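Local coordinates for putative sugar binding protein (Bacteroides vulgatus ATCC 8482, PDB 3KEZ), which probably binds sugars at the bacterial outer membrane as a member of the SusD family, and carries a bound calcium ion, at residues Gly29-Met34 and Gly191-Trp196; Met34-Ala39 and Trp82-Ser87; Ser41-Tyr46 and Pro78-Ser83; Asp54-Ser59 and Asn66-Asn71. All coordinates share one frame; numbering follows the deposited sequence.

Interaction 1. Residues Gly29-Met34 and Gly191-Trp196; sequences GIYSTM and GKVNRW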
loop_
_atom_site.group_PDB
_atom_site.type_symbol
_atom_site.label_atom_id
_atom_site.label_comp_id
_atom_site.label_asym_id
_atom_site.label_seq_id
_atom_site.Cartn_x
_atom_site.Cartn_y
_atom_site.Cartn_z
ATOM N N GLY A 29 15.524 13.086 1.995
ATOM C CA GLY A 29 14.979 13.046 3.346
ATOM C C GLY A 29 13.611 12.388 3.402
ATOM O O GLY A 29 13.339 11.591 4.303
ATOM N N ILE A 30 12.752 12.710 2.425
ATOM C CA ILE A 30 11.395 12.143 2.380
ATOM C C ILE A 30 11.482 10.598 2.239
ATOM O O ILE A 30 10.914 9.880 3.013
ATOM C CB ILE A 30 10.542 12.787 1.241
ATOM C CG1 ILE A 30 10.141 14.228 1.614
ATOM C CG2 ILE A 30 9.327 11.953 0.939
ATOM C CD1 ILE A 30 9.912 15.171 0.401
ATOM N N TYR A 31 12.274 10.120 1.286
ATOM C CA TYR A 31 12.395 8.696 1.037
ATOM C C TYR A 31 12.994 8.034 2.274
ATOM O O TYR A 31 12.547 6.971 2.673
ATOM C CB TYR A 31 13.250 8.424 -0.216
ATOM C CG TYR A 31 12.489 8.676 -1.511
ATOM C CD1 TYR A 31 11.385 7.883 -1.872
ATOM C CD2 TYR A 31 12.877 9.682 -2.379
ATOM C CE1 TYR A 31 10.687 8.099 -3.060
ATOM C CE2 TYR A 31 12.175 9.916 -3.600
ATOM C CZ TYR A 31 11.069 9.123 -3.913
ATOM O OH TYR A 31 10.378 9.344 -5.084
ATOM N N SER A 32 13.942 8.691 2.942
ATOM C CA SER A 32 14.544 8.110 4.149
ATOM C C SER A 32 13.476 7.947 5.247
ATOM O O SER A 32 13.418 6.903 5.927
ATOM C CB SER A 32 15.736 8.950 4.631
ATOM O OG SER A 32 16.158 8.540 5.916
ATOM N N THR A 33 12.611 8.956 5.388
ATOM C CA THR A 33 11.459 8.872 6.307
ATOM C C THR A 33 10.498 7.725 5.963
ATOM O O THR A 33 10.058 6.977 6.854
ATOM C CB THR A 33 10.685 10.238 6.367
ATOM O OG1 THR A 33 11.602 11.273 6.755
ATOM C CG2 THR A 33 9.489 10.194 7.338
HETATM N N MSE A 34 10.194 7.577 4.676
HETATM C CA MSE A 34 9.313 6.510 4.209
HETATM C C MSE A 34 9.865 5.130 4.487
HETATM O O MSE A 34 9.082 4.192 4.602
HETATM C CB MSE A 34 9.080 6.629 2.686
HETATM C CG MSE A 34 8.345 7.899 2.309
HETATM SE SE MSE A 34 8.196 8.205 0.436
HETATM C CE MSE A 34 6.867 6.931 0.129
ATOM N N GLY A 191 14.179 2.769 -6.179
ATOM C CA GLY A 191 13.857 3.331 -4.865
ATOM C C GLY A 191 13.131 4.666 -4.926
ATOM O O GLY A 191 12.920 5.292 -3.885
ATOM N N LYS A 192 12.705 5.087 -6.124
ATOM C CA LYS A 192 11.951 6.354 -6.262
ATOM C C LYS A 192 10.634 6.145 -7.020
ATOM O O LYS A 192 10.492 5.177 -7.766
ATOM C CB LYS A 192 12.825 7.412 -6.944
ATOM C CG LYS A 192 14.097 7.725 -6.123
ATOM C CD LYS A 192 14.900 8.883 -6.696
ATOM C CE LYS A 192 16.199 9.076 -5.919
ATOM N NZ LYS A 192 15.992 8.740 -4.492
ATOM N N VAL A 193 9.678 7.062 -6.833
ATOM C CA VAL A 193 8.410 7.017 -7.593
ATOM C C VAL A 193 8.606 7.479 -9.003
ATOM O O VAL A 193 9.293 8.488 -9.238
ATOM C CB VAL A 193 7.322 7.868 -6.905
ATOM C CG1 VAL A 193 6.052 7.883 -7.723
ATOM C CG2 VAL A 193 7.103 7.303 -5.552
ATOM N N ASN A 194 8.048 6.722 -9.948
ATOM C CA ASN A 194 8.038 7.127 -11.376
ATOM C C ASN A 194 6.625 7.193 -11.971
ATOM O O ASN A 194 5.636 7.011 -11.253
ATOM C CB ASN A 194 9.048 6.320 -12.234
ATOM C CG ASN A 194 8.558 4.976 -12.596
ATOM O OD1 ASN A 194 7.417 4.663 -12.339
ATOM N ND2 ASN A 194 9.415 4.162 -13.248
ATOM N N ARG A 195 6.512 7.532 -13.259
ATOM C CA ARG A 195 5.187 7.749 -13.825
ATOM C C ARG A 195 4.246 6.538 -13.649
ATOM O O ARG A 195 3.054 6.682 -13.294
ATOM C CB ARG A 195 5.271 8.132 -15.299
ATOM C CG ARG A 195 3.939 8.592 -15.870
ATOM C CD ARG A 195 4.076 8.997 -17.336
ATOM N NE ARG A 195 5.152 9.959 -17.504
ATOM C CZ ARG A 195 5.835 10.155 -18.630
ATOM N NH1 ARG A 195 5.555 9.453 -19.726
ATOM N NH2 ARG A 195 6.819 11.046 -18.658
ATOM N N TRP A 196 4.770 5.347 -13.900
ATOM C CA TRP A 196 3.952 4.139 -13.912
ATOM C C TRP A 196 3.494 3.749 -12.503
ATOM O O TRP A 196 2.344 3.359 -12.303
ATOM C CB TRP A 196 4.676 2.991 -14.631
ATOM C CG TRP A 196 5.461 3.462 -15.808
ATOM C CD1 TRP A 196 6.797 3.324 -15.990
ATOM C CD2 TRP A 196 4.977 4.214 -16.943
ATOM N NE1 TRP A 196 7.183 3.922 -17.182
ATOM C CE2 TRP A 196 6.079 4.462 -17.780
ATOM C CE3 TRP A 196 3.720 4.696 -17.325
ATOM C CZ2 TRP A 196 5.969 5.162 -18.979
ATOM C CZ3 TRP A 196 3.616 5.414 -18.512
ATOM C CH2 TRP A 196 4.726 5.619 -19.328
#
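The phenol oxygen of Y31 is held from two quarters: V193 N donates to Y31 OH over 3.0 Å in a nearly straight bond (169°), and OE1 of Q118 is its second hydrogen-bond partner. A buried hydroxyl is thereby satisfied, and the loop that leads into helix 195-209 is tied to the last turns of helix 20-34. With CG anti to the carbonyl carbon (chi1 -77°), the tyrosine sends its hydroxyl toward that loop. G191 O lies over one face of the ring, offset toward the rim, 3.6 Å from Y31 CD1. The K192 side chain runs across the tyrosine at about a right angle, its CG making an off-centre CH-pi contact 4.3 Å from the ring centroid. One residue beyond V193, N194 serves as N-cap, and its OD1 accepts a weak bond from W196 N. G191 lies about 10 Å from the bound calcium ion. Y31 and V193 pack on I122 and A121 of helix 109-134, and both touch F257 of strand 255-259.

Interaction 2. Residues Met34-Ala39 and Trp82-Ser87; sequences MQSSDA and WSYLYS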
loop_
_atom_site.group_PDB
_atom_site.type_symbol
_atom_site.label_atom_id
_atom_site.label_comp_id
_atom_site.label_asym_id
_atom_site.label_seq_id
_atom_site.Cartn_x
_atom_site.Cartn_y
_atom_site.Cartn_z
HETATM N N MSE A 34 10.194 7.577 4.676
HETATM C CA MSE A 34 9.313 6.510 4.209
HETATM C C MSE A 34 9.865 5.130 4.487
HETATM O O MSE A 34 9.082 4.192 4.602
HETATM C CB MSE A 34 9.080 6.629 2.686
HETATM C CG MSE A 34 8.345 7.899 2.309
HETATM SE SE MSE A 34 8.196 8.205 0.436
HETATM C CE MSE A 34 6.867 6.931 0.129
ATOM N N GLN A 35 11.203 4.997 4.506
ATOM C CA GLN A 35 11.896 3.737 4.831
ATOM C C GLN A 35 11.741 3.233 6.263
ATOM O O GLN A 35 12.038 2.061 6.531
ATOM C CB GLN A 35 13.409 3.841 4.536
ATOM C CG GLN A 35 13.713 3.671 3.088
ATOM C CD GLN A 35 14.995 4.311 2.678
ATOM O OE1 GLN A 35 15.971 4.362 3.461
ATOM N NE2 GLN A 35 15.028 4.788 1.420
ATOM N N SER A 36 11.290 4.083 7.178
ATOM C CA SER A 36 11.165 3.680 8.587
ATOM C C SER A 36 10.216 2.509 8.743
ATOM O O SER A 36 9.221 2.410 8.021
ATOM C CB SER A 36 10.622 4.872 9.431
ATOM O OG SER A 36 10.341 4.500 10.764
ATOM N N SER A 37 10.475 1.654 9.723
ATOM C CA SER A 37 9.531 0.593 10.053
ATOM C C SER A 37 8.210 1.175 10.610
ATOM O O SER A 37 7.191 0.507 10.624
ATOM C CB SER A 37 10.143 -0.413 11.022
ATOM O OG SER A 37 10.449 0.233 12.250
ATOM N N ASP A 38 8.232 2.430 11.049
ATOM C CA ASP A 38 7.002 3.111 11.421
ATOM C C ASP A 38 6.259 3.649 10.204
ATOM O O ASP A 38 5.123 4.095 10.339
ATOM C CB ASP A 38 7.285 4.257 12.411
ATOM C CG ASP A 38 7.525 3.759 13.840
ATOM O OD1 ASP A 38 7.287 2.572 14.128
ATOM O OD2 ASP A 38 7.972 4.558 14.672
ATOM N N ALA A 39 6.910 3.668 9.044
ATOM C CA ALA A 39 6.273 4.111 7.810
ATOM C C ALA A 39 6.167 2.919 6.865
ATOM O O ALA A 39 5.561 1.887 7.234
ATOM C CB ALA A 39 7.031 5.313 7.174
ATOM N N TRP A 82 0.166 8.933 11.835
ATOM C CA TRP A 82 -0.149 10.355 11.751
ATOM C C TRP A 82 1.098 11.254 11.557
ATOM O O TRP A 82 1.197 12.025 10.562
ATOM C CB TRP A 82 -0.925 10.710 13.030
ATOM C CG TRP A 82 -1.491 12.079 13.068
ATOM C CD1 TRP A 82 -0.892 13.193 13.545
ATOM C CD2 TRP A 82 -2.804 12.476 12.622
ATOM N NE1 TRP A 82 -1.744 14.276 13.427
ATOM C CE2 TRP A 82 -2.921 13.859 12.856
ATOM C CE3 TRP A 82 -3.871 11.798 12.012
ATOM C CZ2 TRP A 82 -4.091 14.585 12.528
ATOM C CZ3 TRP A 82 -5.032 12.513 11.708
ATOM C CH2 TRP A 82 -5.122 13.897 11.963
ATOM N N SER A 83 2.054 11.103 12.491
ATOM C CA SER A 83 3.260 11.938 12.520
ATOM C C SER A 83 4.143 11.744 11.299
ATOM O O SER A 83 4.579 12.717 10.715
ATOM C CB SER A 83 4.069 11.771 13.829
ATOM O OG SER A 83 4.109 10.435 14.314
ATOM N N TYR A 84 4.365 10.487 10.893
ATOM C CA TYR A 84 5.221 10.208 9.763
ATOM C C TYR A 84 4.615 10.715 8.443
ATOM O O TYR A 84 5.291 11.376 7.654
ATOM C CB TYR A 84 5.552 8.708 9.676
ATOM C CG TYR A 84 6.763 8.328 10.486
ATOM C CD1 TYR A 84 6.701 8.300 11.861
ATOM C CD2 TYR A 84 7.996 8.020 9.862
ATOM C CE1 TYR A 84 7.809 7.993 12.623
ATOM C CE2 TYR A 84 9.135 7.717 10.629
ATOM C CZ TYR A 84 9.016 7.681 12.012
ATOM O OH TYR A 84 10.106 7.385 12.823
ATOM N N LEU A 85 3.324 10.457 8.240
ATOM C CA LEU A 85 2.677 10.920 7.010
ATOM C C LEU A 85 2.620 12.460 6.926
ATOM O O LEU A 85 2.855 13.035 5.854
ATOM C CB LEU A 85 1.314 10.236 6.827
ATOM C CG LEU A 85 1.504 8.751 6.512
ATOM C CD1 LEU A 85 0.252 7.957 6.677
ATOM C CD2 LEU A 85 2.160 8.517 5.127
ATOM N N TYR A 86 2.354 13.146 8.046
ATOM C CA TYR A 86 2.314 14.591 8.027
ATOM C C TYR A 86 3.713 15.180 7.887
ATOM O O TYR A 86 3.894 16.234 7.256
ATOM C CB TYR A 86 1.560 15.175 9.241
ATOM C CG TYR A 86 0.070 15.271 8.940
ATOM C CD1 TYR A 86 -0.416 16.093 7.898
ATOM C CD2 TYR A 86 -0.846 14.478 9.631
ATOM C CE1 TYR A 86 -1.748 16.139 7.590
ATOM C CE2 TYR A 86 -2.188 14.517 9.340
ATOM C CZ TYR A 86 -2.643 15.335 8.320
ATOM O OH TYR A 86 -3.981 15.382 8.076
ATOM N N SER A 87 4.712 14.510 8.455
ATOM C CA SER A 87 6.114 14.885 8.200
ATOM C C SER A 87 6.472 14.857 6.714
ATOM O O SER A 87 7.022 15.824 6.167
ATOM C CB SER A 87 7.037 13.941 8.955
ATOM O OG SER A 87 8.374 14.283 8.729
HETATM O O HOH W 1 12.486 5.455 11.740
#
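An ST turn at S36, overlapping a type I beta turn from S36 to A39, shapes the loop that joins helix 20-34 to helix 43-50 and receives the ring of Y84, which projects to it from helix 80-96. Three side chains of the loop meet that ring, and the contacts fall into three kinds. The first is CH-pi: D38 CB sits over one face of Y84, offset toward the rim and 4.0 Å from the ring centroid, while the carboxylate plane of D38 stands almost perpendicular to the ring (89°). The second is plain van der Waals contact. A39 CB approaches Y84 CD2 at 3.9 Å, and S36 CB meets Y84 CE2 at 3.4 Å; both come in obliquely. The third kind is polar, and no direct hydrogen bond joins the two segments. Within the loop, D38 N donates to S36 OG over 3.0 Å, and A39 N bonds back to S36 O. The serine hydroxyl can take the D38 amide because its chi1 of 173° sets OG opposite the backbone N. Loop and ring therefore meet through a turn braced by two hydrogen bonds, which help set the surfaces offered to the tyrosine. A water may complete the polar link: it lies 3.2 Å from Y84 OH and 2.5 Å from S36 OG, the latter unusually short and so doubtful in detail.

Interaction 3. Residues Ser41-Tyr46 and Pro78-Ser83; sequences SGRLVY and PSSHWS. With EDO (1,2-ethanediol), chain G.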
loop_
_atom_site.group_PDB
_atom_site.type_symbol
_atom_site.label_atom_id
_atom_site.label_comp_id
_atom_site.label_asym_id
_atom_site.label_seq_id
_atom_site.Cartn_x
_atom_site.Cartn_y
_atom_site.Cartn_z
ATOM N N SER A 41 8.267 0.690 5.680
ATOM C CA SER A 41 8.957 -0.575 5.888
ATOM C C SER A 41 8.242 -1.411 6.958
ATOM O O SER A 41 8.717 -2.473 7.312
ATOM C CB SER A 41 10.424 -0.335 6.234
ATOM O OG SER A 41 11.223 -0.162 5.082
ATOM N N GLY A 42 7.093 -0.950 7.455
ATOM C CA GLY A 42 6.369 -1.736 8.458
ATOM C C GLY A 42 4.911 -1.363 8.621
ATOM O O GLY A 42 4.033 -1.841 7.886
ATOM N N ARG A 43 4.658 -0.461 9.552
ATOM C CA ARG A 43 3.290 -0.206 10.027
ATOM C C ARG A 43 2.313 0.169 8.960
ATOM O O ARG A 43 1.170 -0.287 9.024
ATOM C CB ARG A 43 3.298 0.860 11.137
ATOM C CG ARG A 43 3.903 0.310 12.406
ATOM C CD ARG A 43 3.888 1.329 13.536
ATOM N NE ARG A 43 4.464 0.779 14.753
ATOM C CZ ARG A 43 4.751 1.490 15.835
ATOM N NH1 ARG A 43 4.514 2.779 15.854
ATOM N NH2 ARG A 43 5.295 0.904 16.894
ATOM N N LEU A 44 2.754 0.965 7.962
ATOM C CA LEU A 44 1.843 1.378 6.880
ATOM C C LEU A 44 1.551 0.239 5.920
ATOM O O LEU A 44 0.484 0.219 5.286
ATOM C CB LEU A 44 2.342 2.632 6.128
ATOM C CG LEU A 44 2.455 3.882 7.036
ATOM C CD1 LEU A 44 3.073 5.002 6.244
ATOM C CD2 LEU A 44 1.087 4.326 7.590
ATOM N N VAL A 45 2.420 -0.763 5.890
ATOM C CA VAL A 45 2.181 -1.904 5.053
ATOM C C VAL A 45 1.290 -2.909 5.741
ATOM O O VAL A 45 0.280 -3.309 5.191
ATOM C CB VAL A 45 3.491 -2.531 4.543
ATOM C CG1 VAL A 45 3.186 -3.639 3.523
ATOM C CG2 VAL A 45 4.352 -1.416 3.876
ATOM N N TYR A 46 1.643 -3.346 6.949
ATOM C CA TYR A 46 0.914 -4.446 7.518
ATOM C C TYR A 46 -0.509 -4.122 7.950
ATOM O O TYR A 46 -1.303 -5.036 8.135
ATOM C CB TYR A 46 1.676 -5.148 8.639
ATOM C CG TYR A 46 1.891 -4.422 9.967
ATOM C CD1 TYR A 46 0.849 -4.111 10.796
ATOM C CD2 TYR A 46 3.163 -4.176 10.423
ATOM C CE1 TYR A 46 1.069 -3.499 12.030
ATOM C CE2 TYR A 46 3.395 -3.550 11.649
ATOM C CZ TYR A 46 2.345 -3.255 12.458
ATOM O OH TYR A 46 2.571 -2.673 13.690
ATOM N N PRO A 78 -1.736 4.293 18.433
ATOM C CA PRO A 78 -0.441 4.722 17.920
ATOM C C PRO A 78 -0.468 6.125 17.328
ATOM O O PRO A 78 -1.520 6.578 16.840
ATOM C CB PRO A 78 -0.167 3.724 16.793
ATOM C CG PRO A 78 -1.476 3.359 16.308
ATOM C CD PRO A 78 -2.378 3.322 17.527
ATOM N N SER A 79 0.678 6.795 17.342
ATOM C CA SER A 79 0.796 8.111 16.710
ATOM C C SER A 79 1.666 8.177 15.459
ATOM O O SER A 79 1.649 9.189 14.784
ATOM C CB SER A 79 1.314 9.155 17.709
ATOM O OG SER A 79 2.618 8.821 18.126
ATOM N N SER A 80 2.416 7.115 15.151
ATOM C CA SER A 80 3.407 7.109 14.073
ATOM C C SER A 80 2.811 7.309 12.678
ATOM O O SER A 80 3.402 7.975 11.862
ATOM C CB SER A 80 4.166 5.780 14.073
ATOM O OG SER A 80 3.256 4.678 14.304
ATOM N N HIS A 81 1.660 6.688 12.417
ATOM C CA HIS A 81 1.029 6.802 11.118
ATOM C C HIS A 81 0.789 8.277 10.862
ATOM O O HIS A 81 1.144 8.783 9.818
ATOM C CB HIS A 81 -0.303 6.048 11.054
ATOM C CG HIS A 81 -0.253 4.652 11.609
ATOM N ND1 HIS A 81 -0.206 4.375 12.969
ATOM C CD2 HIS A 81 -0.288 3.454 10.982
ATOM C CE1 HIS A 81 -0.199 3.066 13.141
ATOM N NE2 HIS A 81 -0.250 2.484 11.951
ATOM N N TRP A 82 0.166 8.933 11.835
ATOM C CA TRP A 82 -0.149 10.355 11.751
ATOM C C TRP A 82 1.098 11.254 11.557
ATOM O O TRP A 82 1.197 12.025 10.562
ATOM C CB TRP A 82 -0.925 10.710 13.030
ATOM C CG TRP A 82 -1.491 12.079 13.068
ATOM C CD1 TRP A 82 -0.892 13.193 13.545
ATOM C CD2 TRP A 82 -2.804 12.476 12.622
ATOM N NE1 TRP A 82 -1.744 14.276 13.427
ATOM C CE2 TRP A 82 -2.921 13.859 12.856
ATOM C CE3 TRP A 82 -3.871 11.798 12.012
ATOM C CZ2 TRP A 82 -4.091 14.585 12.528
ATOM C CZ3 TRP A 82 -5.032 12.513 11.708
ATOM C CH2 TRP A 82 -5.122 13.897 11.963
ATOM N N SER A 83 2.054 11.103 12.491
ATOM C CA SER A 83 3.260 11.938 12.520
ATOM C C SER A 83 4.143 11.744 11.299
ATOM O O SER A 83 4.579 12.717 10.715
ATOM C CB SER A 83 4.069 11.771 13.829
ATOM O OG SER A 83 4.109 10.435 14.314
HETATM C C1 EDO G . 6.374 4.176 19.664
HETATM O O1 EDO G . 5.510 4.264 18.529
HETATM C C2 EDO G . 6.399 2.737 20.161
HETATM O O2 EDO G . 5.113 2.123 19.944
HETATM O O HOH W 2 0.009 -0.355 11.363
#
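Two helix starts meet here, that of helix 43-50, with G42 at its N-cap position, and that of helix 80-96. R43 makes the polar bridge between them: its NH1 donates to S80 OG over 2.8 Å at 149°, with the serine oxygen at the edge of the guanidinium and only 5° out of its plane. A chain extended from CG to NE carries the guanidinium across to S80. The same group holds a 1,2-ethanediol, probably from the crystallisation liquor: NH1 of R43 reaches its O1 at 3.2 Å, and NH2 of R43 its O2 at 3.3 Å. D38 OD1 gives NH1 only a long, weak ion pair. Nearer the backbone, R43 CB lies 4.0 Å from H81 NE2, and a water that donates to R43 O is also hydrogen-bonded to that imidazole nitrogen. The L44 and H81 side chains run alongside one another, pointing opposite ways, with L44 CD2 3.8 Å from H81 CD2. A leucine in place of R43 would probably leave the buried S80 hydroxyl without its donor from helix 43-50 and the polar link between the helix starts to the water at R43 O. Y67 of helix 65-68 touches both R43 and P78, L440 covers H81 from a loop, and V45 packs on I332 and L334 of strand 332-336.

Interaction 4. Residues Asp54-Ser59 and Asn66-Asn71; sequences DMQAVS and NYYRFN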
loop_
_atom_site.group_PDB
_atom_site.type_symbol
_atom_site.label_atom_id
_atom_site.label_comp_id
_atom_site.label_asym_id
_atom_site.label_seq_id
_atom_site.Cartn_x
_atom_site.Cartn_y
_atom_site.Cartn_z
ATOM N N ASP A 54 -7.149 -12.585 6.060
ATOM C CA ASP A 54 -6.189 -13.477 5.382
ATOM C C ASP A 54 -4.846 -13.598 6.098
ATOM O O ASP A 54 -4.123 -14.579 5.899
ATOM C CB ASP A 54 -6.006 -13.075 3.939
ATOM C CG ASP A 54 -7.227 -13.343 3.080
ATOM O OD1 ASP A 54 -8.099 -14.138 3.493
ATOM O OD2 ASP A 54 -7.275 -12.817 1.921
HETATM N N MSE A 55 -4.592 -12.666 7.017
HETATM C CA MSE A 55 -3.433 -12.679 7.917
HETATM C C MSE A 55 -3.864 -12.295 9.318
HETATM O O MSE A 55 -4.901 -11.652 9.513
HETATM C CB MSE A 55 -2.313 -11.739 7.413
HETATM C CG MSE A 55 -1.838 -12.117 6.007
HETATM SE SE MSE A 55 -0.164 -11.300 5.598
HETATM C CE MSE A 55 0.838 -12.253 6.909
ATOM N N GLN A 56 -3.056 -12.695 10.298
ATOM C CA GLN A 56 -3.361 -12.428 11.692
ATOM C C GLN A 56 -2.064 -12.239 12.441
ATOM O O GLN A 56 -1.027 -12.664 11.965
ATOM C CB GLN A 56 -4.106 -13.616 12.298
ATOM C CG GLN A 56 -3.417 -14.966 12.133
ATOM C CD GLN A 56 -4.133 -16.031 12.864
ATOM O OE1 GLN A 56 -4.968 -16.724 12.303
ATOM N NE2 GLN A 56 -3.851 -16.148 14.152
ATOM N N ALA A 57 -2.140 -11.643 13.627
ATOM C CA ALA A 57 -1.047 -11.716 14.594
ATOM C C ALA A 57 -0.864 -13.160 15.017
ATOM O O ALA A 57 -1.845 -13.906 15.198
ATOM C CB ALA A 57 -1.343 -10.875 15.809
ATOM N N VAL A 58 0.390 -13.559 15.178
ATOM C CA VAL A 58 0.708 -14.905 15.644
ATOM C C VAL A 58 0.279 -15.086 17.091
ATOM O O VAL A 58 -0.066 -16.190 17.514
ATOM C CB VAL A 58 2.204 -15.193 15.455
ATOM C CG1 VAL A 58 2.669 -16.324 16.407
ATOM C CG2 VAL A 58 2.461 -15.522 13.974
ATOM N N SER A 59 0.277 -13.990 17.836
ATOM C CA SER A 59 -0.207 -13.982 19.207
ATOM C C SER A 59 -0.623 -12.565 19.589
ATOM O O SER A 59 -0.300 -11.604 18.897
ATOM C CB SER A 59 0.871 -14.490 20.157
ATOM O OG SER A 59 1.671 -13.406 20.587
ATOM N N ASN A 66 -2.271 -5.729 18.651
ATOM C CA ASN A 66 -3.302 -4.721 18.946
ATOM C C ASN A 66 -4.061 -4.249 17.676
ATOM O O ASN A 66 -5.260 -3.925 17.743
ATOM C CB ASN A 66 -2.720 -3.534 19.661
ATOM C CG ASN A 66 -2.412 -3.816 21.121
ATOM O OD1 ASN A 66 -3.028 -4.667 21.780
ATOM N ND2 ASN A 66 -1.439 -3.103 21.628
ATOM N N TYR A 67 -3.391 -4.272 16.528
ATOM C CA TYR A 67 -4.083 -4.011 15.239
ATOM C C TYR A 67 -5.052 -5.141 14.872
ATOM O O TYR A 67 -6.205 -4.879 14.551
ATOM C CB TYR A 67 -3.081 -3.813 14.104
ATOM C CG TYR A 67 -2.144 -2.669 14.375
ATOM C CD1 TYR A 67 -0.992 -2.839 15.156
ATOM C CD2 TYR A 67 -2.438 -1.393 13.914
ATOM C CE1 TYR A 67 -0.117 -1.752 15.395
ATOM C CE2 TYR A 67 -1.588 -0.326 14.153
ATOM C CZ TYR A 67 -0.440 -0.509 14.890
ATOM O OH TYR A 67 0.353 0.589 15.118
ATOM N N TYR A 68 -4.556 -6.391 14.895
ATOM C CA TYR A 68 -5.380 -7.607 14.620
ATOM C C TYR A 68 -6.600 -7.703 15.559
ATOM O O TYR A 68 -7.719 -8.046 15.127
ATOM C CB TYR A 68 -4.505 -8.878 14.719
ATOM C CG TYR A 68 -5.263 -10.162 14.857
ATOM C CD1 TYR A 68 -6.019 -10.652 13.818
ATOM C CD2 TYR A 68 -5.213 -10.911 16.040
ATOM C CE1 TYR A 68 -6.754 -11.835 13.951
ATOM C CE2 TYR A 68 -5.927 -12.096 16.175
ATOM C CZ TYR A 68 -6.707 -12.544 15.141
ATOM O OH TYR A 68 -7.429 -13.727 15.252
ATOM N N ARG A 69 -6.389 -7.413 16.838
ATOM C CA ARG A 69 -7.425 -7.536 17.840
ATOM C C ARG A 69 -8.340 -6.309 17.941
ATOM O O ARG A 69 -9.299 -6.318 18.744
ATOM C CB ARG A 69 -6.811 -7.831 19.232
ATOM C CG ARG A 69 -6.199 -9.200 19.348
ATOM C CD ARG A 69 -5.594 -9.508 20.697
ATOM N NE ARG A 69 -6.530 -9.259 21.792
ATOM C CZ ARG A 69 -6.296 -8.524 22.881
ATOM N NH1 ARG A 69 -5.122 -7.943 23.097
ATOM N NH2 ARG A 69 -7.261 -8.379 23.790
ATOM N N PHE A 70 -8.048 -5.277 17.154
ATOM C CA PHE A 70 -8.684 -3.979 17.278
ATOM C C PHE A 70 -8.740 -3.542 18.732
ATOM O O PHE A 70 -9.809 -3.227 19.259
ATOM C CB PHE A 70 -10.090 -4.023 16.680
ATOM C CG PHE A 70 -10.095 -4.363 15.253
ATOM C CD1 PHE A 70 -9.845 -3.380 14.299
ATOM C CD2 PHE A 70 -10.309 -5.672 14.833
ATOM C CE1 PHE A 70 -9.849 -3.697 12.970
ATOM C CE2 PHE A 70 -10.293 -5.991 13.507
ATOM C CZ PHE A 70 -10.081 -4.998 12.570
ATOM N N ASN A 71 -7.580 -3.535 19.370
ATOM C CA ASN A 71 -7.477 -3.333 20.801
ATOM C C ASN A 71 -7.084 -1.917 21.186
ATOM O O ASN A 71 -6.797 -1.674 22.353
ATOM C CB ASN A 71 -6.426 -4.308 21.371
ATOM C CG ASN A 71 -6.565 -4.515 22.847
ATOM O OD1 ASN A 71 -7.673 -4.666 23.344
ATOM N ND2 ASN A 71 -5.434 -4.542 23.568
#
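Q56 and A57 of strand 55-57 lie over one face of the Y68 ring, a small example of an aromatic side chain packed flat against an extended backbone. Q56 CB stands above that face, offset toward the rim and 4.0 Å from the centroid, in a CH-pi contact. A57 N is over the same face, 3.7 Å from Y68 CG, while A57 CB comes to 3.9 Å from Y68 CD2. The conformation of Y68 brings this about: with chi1 163° its CG lies opposite the backbone N, and the ring extends from the short helix to the strand. The torsion of Q56 is less common, since chi1 of 53° places CG between the backbone N and the carbonyl carbon; from there the extended chain brings NE2 back to A57 O at 3.2 Å, in a bond of 167°. The acceptor lies close to the amide plane of Q56, and K423 O takes a second bond from NE2. Beyond the contact Y68 OH is hydrogen-bonded to H424 ND1 and to the backbone N of N425. A valine in place of Y68 would probably uncover the strand at Q56 and A57 and deprive H424 and N425 of their hydroxyl partner. At F70 helix 65-68 ends in a Schellman motif; Y67, next to Y68, packs against helix 43-50, while strand 55-57 pairs antiparallel with strand 284-286.

Interactions 3 and 4 are buried, whereas interactions 1 and 2 are only partly so. Helix 80-96 serves both interactions 2 and 3, whose centres are 6 Å apart; the loop 34-39 and helix 43-50 are further joined by probable backbone hydrogen bonds from R43 and L44. Interaction 1 touches interaction 2, sharing M34, and Y67 links interaction 3 to interaction 4. Chemistry varies along this chain of contacts: a tyrosine hydroxyl accepts directly from a backbone amide in interaction 1, water mediates in interaction 2, an arginine donates directly beside another water bridge in interaction 3, and interaction 4, away from the calcium site, relies on apolar and CH-pi packing against a tyrosine ring, with no hydrogen bond across.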